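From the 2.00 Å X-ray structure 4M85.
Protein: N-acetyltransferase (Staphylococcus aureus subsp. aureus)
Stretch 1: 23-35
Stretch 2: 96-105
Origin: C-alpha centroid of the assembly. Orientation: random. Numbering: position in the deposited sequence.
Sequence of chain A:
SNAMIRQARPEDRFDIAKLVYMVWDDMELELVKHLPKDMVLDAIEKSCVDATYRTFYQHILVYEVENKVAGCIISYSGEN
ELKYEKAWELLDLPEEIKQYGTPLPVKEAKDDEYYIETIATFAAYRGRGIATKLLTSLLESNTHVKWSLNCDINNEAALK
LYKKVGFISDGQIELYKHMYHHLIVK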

ATOM      1  N   VAL A  23      -8.161  -1.743   2.383  1.00 27.25           N
ATOM      2  CA  VAL A  23      -7.453  -0.778   3.194  1.00 26.30           C
ATOM      3  C   VAL A  23      -8.152   0.584   3.119  1.00 26.71           C
ATOM      4  O   VAL A  23      -8.349   1.238   4.149  1.00 26.57           O
ATOM      5  CB  VAL A  23      -5.973  -0.654   2.780  1.00 27.44           C
ATOM      6  CG1 VAL A  23      -5.302   0.500   3.517  1.00 27.14           C
ATOM      7  CG2 VAL A  23      -5.236  -1.950   3.086  1.00 28.02           C
ATOM      8  N   TRP A  24      -8.508   1.017   1.915  1.00 24.44           N
ATOM      9  CA  TRP A  24      -9.139   2.334   1.744  1.00 25.69           C
ATOM     10  C   TRP A  24     -10.516   2.387   2.408  1.00 28.46           C
ATOM     11  O   TRP A  24     -10.951   3.447   2.848  1.00 27.15           O
ATOM     12  CB  TRP A  24      -9.274   2.703   0.258  1.00 24.05           C
ATOM     13  CG  TRP A  24      -7.975   3.020  -0.453  1.00 22.99           C
ATOM     14  CD1 TRP A  24      -6.694   2.897   0.042  1.00 22.21           C
ATOM     15  CD2 TRP A  24      -7.839   3.488  -1.803  1.00 21.82           C
ATOM     16  NE1 TRP A  24      -5.779   3.278  -0.918  1.00 22.26           N
ATOM     17  CE2 TRP A  24      -6.455   3.642  -2.057  1.00 21.82           C
ATOM     18  CE3 TRP A  24      -8.758   3.806  -2.822  1.00 22.45           C
ATOM     19  CZ2 TRP A  24      -5.967   4.088  -3.286  1.00 20.99           C
ATOM     20  CZ3 TRP A  24      -8.271   4.274  -4.031  1.00 21.17           C
ATOM     21  CH2 TRP A  24      -6.885   4.399  -4.253  1.00 20.75           C
ATOM     22  N   ASP A  25     -11.195   1.240   2.466  1.00 33.30           N
ATOM     23  CA  ASP A  25     -12.512   1.125   3.115  1.00 37.85           C
ATOM     24  C   ASP A  25     -12.378   1.251   4.636  1.00 40.36           C
ATOM     25  O   ASP A  25     -13.182   1.952   5.270  1.00 40.22           O
ATOM     26  CB  ASP A  25     -13.211  -0.190   2.727  1.00 38.87           C
ATOM     27  CG  ASP A  25     -14.606  -0.341   3.364  1.00 41.58           C
ATOM     28  OD1 ASP A  25     -15.564   0.338   2.928  1.00 38.34           O
ATOM     29  OD2 ASP A  25     -14.739  -1.149   4.307  1.00 43.37           O
ATOM     30  N   ASP A  26     -11.368   0.588   5.211  1.00 40.81           N
ATOM     31  CA  ASP A  26     -11.018   0.780   6.616  1.00 42.49           C
ATOM     32  C   ASP A  26     -10.803   2.257   6.896  1.00 46.69           C
ATOM     33  O   ASP A  26     -11.467   2.830   7.759  1.00 49.30           O
ATOM     34  CB  ASP A  26      -9.740   0.019   6.984  1.00 44.69           C
ATOM     35  CG  ASP A  26      -9.947  -1.483   7.062  1.00 45.13           C
ATOM     36  OD1 ASP A  26     -11.115  -1.918   7.101  1.00 48.11           O
ATOM     37  OD2 ASP A  26      -8.937  -2.229   7.076  1.00 46.65           O
ATOM     38  N   MET A  27      -9.887   2.870   6.139  1.00 48.37           N
ATOM     39  CA  MET A  27      -9.622   4.317   6.205  1.00 45.80           C
ATOM     40  C   MET A  27     -10.837   5.237   5.984  1.00 48.16           C
ATOM     41  O   MET A  27     -10.733   6.441   6.182  1.00 48.54           O
ATOM     42  CB  MET A  27      -8.564   4.701   5.168  1.00 44.32           C
ATOM     43  CG  MET A  27      -7.178   4.164   5.447  1.00 44.31           C
ATOM     44  SD  MET A  27      -6.043   4.576   4.112  1.00 41.53           S
ATOM     45  CE  MET A  27      -5.788   6.309   4.456  1.00 41.44           C
ATOM     46  N   GLU A  28     -11.970   4.699   5.556  1.00 48.86           N
ATOM     47  CA  GLU A  28     -13.150   5.515   5.297  1.00 55.25           C
ATOM     48  C   GLU A  28     -12.845   6.682   4.354  1.00 54.52           C
ATOM     49  O   GLU A  28     -13.199   7.832   4.644  1.00 56.46           O
ATOM     50  CB  GLU A  28     -13.741   6.059   6.603  1.00 59.01           C
ATOM     51  CG  GLU A  28     -14.021   5.010   7.666  1.00 63.74           C
ATOM     52  CD  GLU A  28     -14.585   5.606   8.944  1.00 64.93           C
ATOM     53  OE1 GLU A  28     -14.257   6.767   9.273  1.00 66.77           O
ATOM     54  OE2 GLU A  28     -15.354   4.903   9.628  1.00 68.84           O
ATOM     55  N   LEU A  29     -12.184   6.401   3.233  1.00 49.29           N
ATOM     56  CA  LEU A  29     -11.992   7.429   2.220  1.00 45.02           C
ATOM     57  C   LEU A  29     -13.335   7.784   1.622  1.00 46.47           C
ATOM     58  O   LEU A  29     -14.083   6.903   1.229  1.00 47.35           O
ATOM     59  CB  LEU A  29     -11.053   6.968   1.105  1.00 43.03           C
ATOM     60  CG  LEU A  29      -9.566   6.850   1.398  1.00 39.10           C
ATOM     61  CD1 LEU A  29      -8.813   6.725   0.082  1.00 37.40           C
ATOM     62  CD2 LEU A  29      -9.062   8.043   2.190  1.00 37.55           C
ATOM     63  N   GLU A  30     -13.618   9.082   1.542  1.00 47.87           N
ATOM     64  CA  GLU A  30     -14.920   9.582   1.103  1.00 49.67           C
ATOM     65  C   GLU A  30     -15.329   8.919  -0.209  1.00 44.90           C
ATOM     66  O   GLU A  30     -16.437   8.420  -0.314  1.00 44.09           O
ATOM     67  CB  GLU A  30     -14.916  11.114   0.921  1.00 52.32           C
ATOM     68  CG  GLU A  30     -14.499  11.935   2.140  1.00 55.86           C
ATOM     69  CD  GLU A  30     -15.443  11.800   3.324  1.00 59.47           C
ATOM     70  OE1 GLU A  30     -16.602  11.355   3.139  1.00 59.68           O
ATOM     71  OE2 GLU A  30     -15.017  12.146   4.451  1.00 61.95           O
ATOM     72  N   LEU A  31     -14.421   8.888  -1.185  1.00 42.76           N
ATOM     73  CA  LEU A  31     -14.708   8.292  -2.498  1.00 42.31           C
ATOM     74  C   LEU A  31     -15.109   6.812  -2.411  1.00 40.99           C
ATOM     75  O   LEU A  31     -15.892   6.339  -3.212  1.00 40.77           O
ATOM     76  CB  LEU A  31     -13.506   8.448  -3.433  1.00 44.77           C
ATOM     77  CG  LEU A  31     -12.335   7.478  -3.201  1.00 44.72           C
ATOM     78  CD1 LEU A  31     -12.121   6.554  -4.386  1.00 42.67           C
ATOM     79  CD2 LEU A  31     -11.076   8.267  -2.916  1.00 47.11           C
ATOM     80  N   VAL A  32     -14.553   6.090  -1.444  1.00 40.15           N
ATOM     81  CA  VAL A  32     -14.917   4.701  -1.213  1.00 39.61           C
ATOM     82  C   VAL A  32     -16.296   4.676  -0.554  1.00 42.49           C
ATOM     83  O   VAL A  32     -17.149   3.909  -0.951  1.00 38.86           O
ATOM     84  CB  VAL A  32     -13.863   3.981  -0.350  1.00 36.53           C
ATOM     85  CG1 VAL A  32     -14.295   2.566  -0.005  1.00 37.48           C
ATOM     86  CG2 VAL A  32     -12.535   3.945  -1.093  1.00 36.36           C
ATOM     87  N   LYS A  33     -16.518   5.540   0.429  1.00 45.74           N
ATOM     88  CA  LYS A  33     -17.821   5.603   1.095  1.00 50.21           C
ATOM     89  C   LYS A  33     -18.980   5.920   0.164  1.00 48.86           C
ATOM     90  O   LYS A  33     -20.053   5.359   0.338  1.00 53.99           O
ATOM     91  CB  LYS A  33     -17.797   6.606   2.257  1.00 54.23           C
ATOM     92  CG  LYS A  33     -17.683   5.974   3.637  1.00 59.01           C
ATOM     93  CD  LYS A  33     -16.649   4.852   3.709  1.00 62.88           C
ATOM     94  CE  LYS A  33     -16.607   4.230   5.095  1.00 63.40           C
ATOM     95  NZ  LYS A  33     -15.954   2.895   5.059  1.00 62.93           N
ATOM     96  N   HIS A  34     -18.760   6.774  -0.834  1.00 47.96           N
ATOM     97  CA  HIS A  34     -19.854   7.283  -1.661  1.00 48.50           C
ATOM     98  C   HIS A  34     -19.870   6.812  -3.100  1.00 45.79           C
ATOM     99  O   HIS A  34     -20.788   7.157  -3.830  1.00 47.63           O
ATOM    100  CB  HIS A  34     -19.868   8.811  -1.616  1.00 51.65           C
ATOM    101  CG  HIS A  34     -20.205   9.347  -0.266  1.00 55.35           C
ATOM    102  ND1 HIS A  34     -19.251   9.832   0.598  1.00 56.56           N
ATOM    103  CD2 HIS A  34     -21.384   9.415   0.395  1.00 58.23           C
ATOM    104  CE1 HIS A  34     -19.830  10.202   1.724  1.00 57.65           C
ATOM    105  NE2 HIS A  34     -21.124   9.961   1.627  1.00 58.41           N
ATOM    106  N   LEU A  35     -18.884   6.023  -3.518  1.00 42.46           N
ATOM    107  CA  LEU A  35     -18.869   5.533  -4.901  1.00 40.00           C
ATOM    108  C   LEU A  35     -19.017   4.024  -4.972  1.00 34.53           C
ATOM    109  O   LEU A  35     -18.678   3.320  -4.018  1.00 32.65           O
ATOM    110  CB  LEU A  35     -17.595   5.949  -5.628  1.00 42.91           C
ATOM    111  CG  LEU A  35     -17.397   7.452  -5.797  1.00 44.44           C
ATOM    112  CD1 LEU A  35     -15.965   7.726  -6.207  1.00 46.04           C
ATOM    113  CD2 LEU A  35     -18.379   8.006  -6.818  1.00 45.79           C
ATOM    114  N   GLU A  96     -17.792  10.333 -12.743  1.00 30.34           N
ATOM    115  CA  GLU A  96     -18.333  10.254 -11.409  1.00 33.35           C
ATOM    116  C   GLU A  96     -17.245  10.021 -10.351  1.00 31.98           C
ATOM    117  O   GLU A  96     -17.349  10.531  -9.236  1.00 32.36           O
ATOM    118  CB  GLU A  96     -19.372   9.136 -11.363  1.00 37.63           C
ATOM    119  CG  GLU A  96     -20.123   9.048 -10.054  1.00 42.79           C
ATOM    120  CD  GLU A  96     -21.232   8.016 -10.115  1.00 46.05           C
ATOM    121  OE1 GLU A  96     -21.486   7.476 -11.216  1.00 48.87           O
ATOM    122  OE2 GLU A  96     -21.844   7.746  -9.059  1.00 49.41           O
ATOM    123  N   ILE A  97     -16.208   9.253 -10.680  1.00 29.04           N
ATOM    124  CA  ILE A  97     -15.096   9.121  -9.754  1.00 27.10           C
ATOM    125  C   ILE A  97     -14.100  10.273  -9.913  1.00 26.65           C
ATOM    126  O   ILE A  97     -13.512  10.708  -8.921  1.00 23.51           O
ATOM    127  CB  ILE A  97     -14.396   7.752  -9.840  1.00 27.84           C
ATOM    128  CG1 ILE A  97     -13.402   7.592  -8.684  1.00 27.42           C
ATOM    129  CG2 ILE A  97     -13.714   7.565 -11.183  1.00 29.07           C
ATOM    130  CD1 ILE A  97     -13.138   6.151  -8.338  1.00 27.91           C
ATOM    131  N   LYS A  98     -13.925  10.770 -11.141  1.00 27.24           N
ATOM    132  CA  LYS A  98     -12.992  11.874 -11.394  1.00 29.79           C
ATOM    133  C   LYS A  98     -13.358  13.114 -10.605  1.00 31.76           C
ATOM    134  O   LYS A  98     -12.479  13.901 -10.262  1.00 33.34           O
ATOM    135  CB  LYS A  98     -12.922  12.214 -12.886  1.00 31.72           C
ATOM    136  CG  LYS A  98     -12.245  11.138 -13.722  1.00 33.91           C
ATOM    137  CD  LYS A  98     -12.233  11.481 -15.210  1.00 36.19           C
ATOM    138  CE  LYS A  98     -10.983  12.226 -15.637  1.00 36.33           C
ATOM    139  NZ  LYS A  98      -9.778  11.346 -15.736  1.00 40.69           N
ATOM    140  N   GLN A  99     -14.645  13.299 -10.304  1.00 34.14           N
ATOM    141  CA  GLN A  99     -15.081  14.466  -9.522  1.00 36.87           C
ATOM    142  C   GLN A  99     -14.482  14.488  -8.102  1.00 35.68           C
ATOM    143  O   GLN A  99     -14.324  15.557  -7.506  1.00 32.89           O
ATOM    144  CB  GLN A  99     -16.613  14.573  -9.487  1.00 41.15           C
ATOM    145  CG  GLN A  99     -17.311  13.503  -8.656  1.00 48.55           C
ATOM    146  CD  GLN A  99     -18.721  13.150  -9.145  1.00 53.37           C
ATOM    147  OE1 GLN A  99     -19.179  13.639 -10.184  1.00 59.93           O
ATOM    148  NE2 GLN A  99     -19.411  12.288  -8.393  1.00 53.09           N
ATOM    149  N   TYR A 100     -14.103  13.325  -7.574  1.00 35.04           N
ATOM    150  CA  TYR A 100     -13.534  13.274  -6.222  1.00 35.15           C
ATOM    151  C   TYR A 100     -12.081  13.749  -6.118  1.00 33.57           C
ATOM    152  O   TYR A 100     -11.578  13.960  -5.021  1.00 35.14           O
ATOM    153  CB  TYR A 100     -13.711  11.884  -5.627  1.00 37.56           C
ATOM    154  CG  TYR A 100     -15.116  11.684  -5.122  1.00 42.48           C
ATOM    155  CD1 TYR A 100     -16.139  11.275  -5.981  1.00 47.15           C
ATOM    156  CD2 TYR A 100     -15.441  11.954  -3.800  1.00 44.95           C
ATOM    157  CE1 TYR A 100     -17.440  11.110  -5.523  1.00 49.89           C
ATOM    158  CE2 TYR A 100     -16.739  11.794  -3.332  1.00 49.89           C
ATOM    159  CZ  TYR A 100     -17.734  11.371  -4.194  1.00 50.94           C
ATOM    160  OH  TYR A 100     -19.022  11.211  -3.732  1.00 56.24           O
ATOM    161  N   GLY A 101     -11.418  13.958  -7.247  1.00 30.36           N
ATOM    162  CA  GLY A 101     -10.001  14.244  -7.233  1.00 30.10           C
ATOM    163  C   GLY A 101      -9.242  12.961  -6.913  1.00 28.10           C
ATOM    164  O   GLY A 101      -9.808  11.869  -6.911  1.00 27.60           O
ATOM    165  N   THR A 102      -7.961  13.092  -6.641  1.00 25.93           N
ATOM    166  CA  THR A 102      -7.130  11.932  -6.442  1.00 25.69           C
ATOM    167  C   THR A 102      -7.407  11.385  -5.017  1.00 25.40           C
ATOM    168  O   THR A 102      -7.752  12.141  -4.098  1.00 23.90           O
ATOM    169  CB  THR A 102      -5.636  12.226  -6.730  1.00 25.96           C
ATOM    170  OG1 THR A 102      -5.053  12.980  -5.665  1.00 26.37           O
ATOM    171  CG2 THR A 102      -5.471  12.980  -8.051  1.00 26.43           C
ATOM    172  N   PRO A 103      -7.303  10.063  -4.849  1.00 23.56           N
ATOM    173  CA  PRO A 103      -7.753   9.380  -3.620  1.00 21.96           C
ATOM    174  C   PRO A 103      -6.932   9.661  -2.366  1.00 21.08           C
ATOM    175  O   PRO A 103      -7.474   9.550  -1.269  1.00 19.79           O
ATOM    176  CB  PRO A 103      -7.665   7.884  -3.963  1.00 23.09           C
ATOM    177  CG  PRO A 103      -7.090   7.777  -5.319  1.00 23.52           C
ATOM    178  CD  PRO A 103      -6.836   9.137  -5.894  1.00 23.37           C
ATOM    179  N   LEU A 104      -5.660  10.041  -2.517  1.00 20.07           N
ATOM    180  CA  LEU A 104      -4.767  10.209  -1.366  1.00 18.99           C
ATOM    181  C   LEU A 104      -3.858  11.446  -1.494  1.00 19.33           C
ATOM    182  O   LEU A 104      -2.657  11.301  -1.657  1.00 18.21           O
ATOM    183  CB  LEU A 104      -3.939   8.916  -1.185  1.00 19.71           C
ATOM    184  CG  LEU A 104      -4.622   7.664  -0.609  1.00 19.76           C
ATOM    185  CD1 LEU A 104      -3.821   6.413  -0.958  1.00 20.13           C
ATOM    186  CD2 LEU A 104      -4.805   7.740   0.905  1.00 18.54           C
ATOM    187  N   PRO A 105      -4.442  12.676  -1.451  1.00 20.81           N
ATOM    188  CA  PRO A 105      -3.694  13.942  -1.599  1.00 21.75           C
ATOM    189  C   PRO A 105      -2.652  14.245  -0.530  1.00 22.28           C
ATOM    190  O   PRO A 105      -1.672  14.937  -0.830  1.00 23.46           O
ATOM    191  CB  PRO A 105      -4.790  15.015  -1.524  1.00 22.26           C
ATOM    192  CG  PRO A 105      -5.943  14.346  -0.826  1.00 21.85           C
ATOM    193  CD  PRO A 105      -5.889  12.930  -1.314  1.00 21.06           C
TER

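Stretch 1 breaks one helix and starts another. Glu-28, at positive phi, closes the first in a Schellman motif, with Leu-29 N bonded to Trp-24 O (3.2 Å) and Glu-28 N to Asp-25 O (3.0 Å); Leu-29 then takes the N-cap position of the helix 30-34. Stretch 2 leaves its helix through a type I turn from Lys-98 to Gly-101, whose positive phi suits glycine, and runs on as loop. The backbones come nearest at Leu-31 and Tyr-100, with CA atoms 6.3 Å apart.

No hydrogen bond crosses between the stretches, so the contact rests on apolar packing. The Tyr-100 ring lies against the second helix: Leu-31 CA sits over one face, 4.3 Å from the ring centroid, in a CH-pi contact, while Leu-35 CD2 reaches Tyr-100 CE1 at 3.5 Å. Leu-35 also packs its CD1 on Ile-97 CG1 (3.6 Å), bridging helix and turn. One residue serves several partners: Leu-31, its CA over Tyr-100, sets CD2 3.6 Å from Pro-103 CB. Pro-103 is shared in turn, Trp-24 CH2 approaching Pro-103 CG at 3.5 Å. Leu-104 does likewise with one methyl, CD2, meeting Met-27 CE at 4.0 Å and Leu-29 CD1 at 4.2 Å. No salt bridge crosses; Lys-33 NZ forms one with Asp-25 OD1 (3.4 Å), within stretch 1.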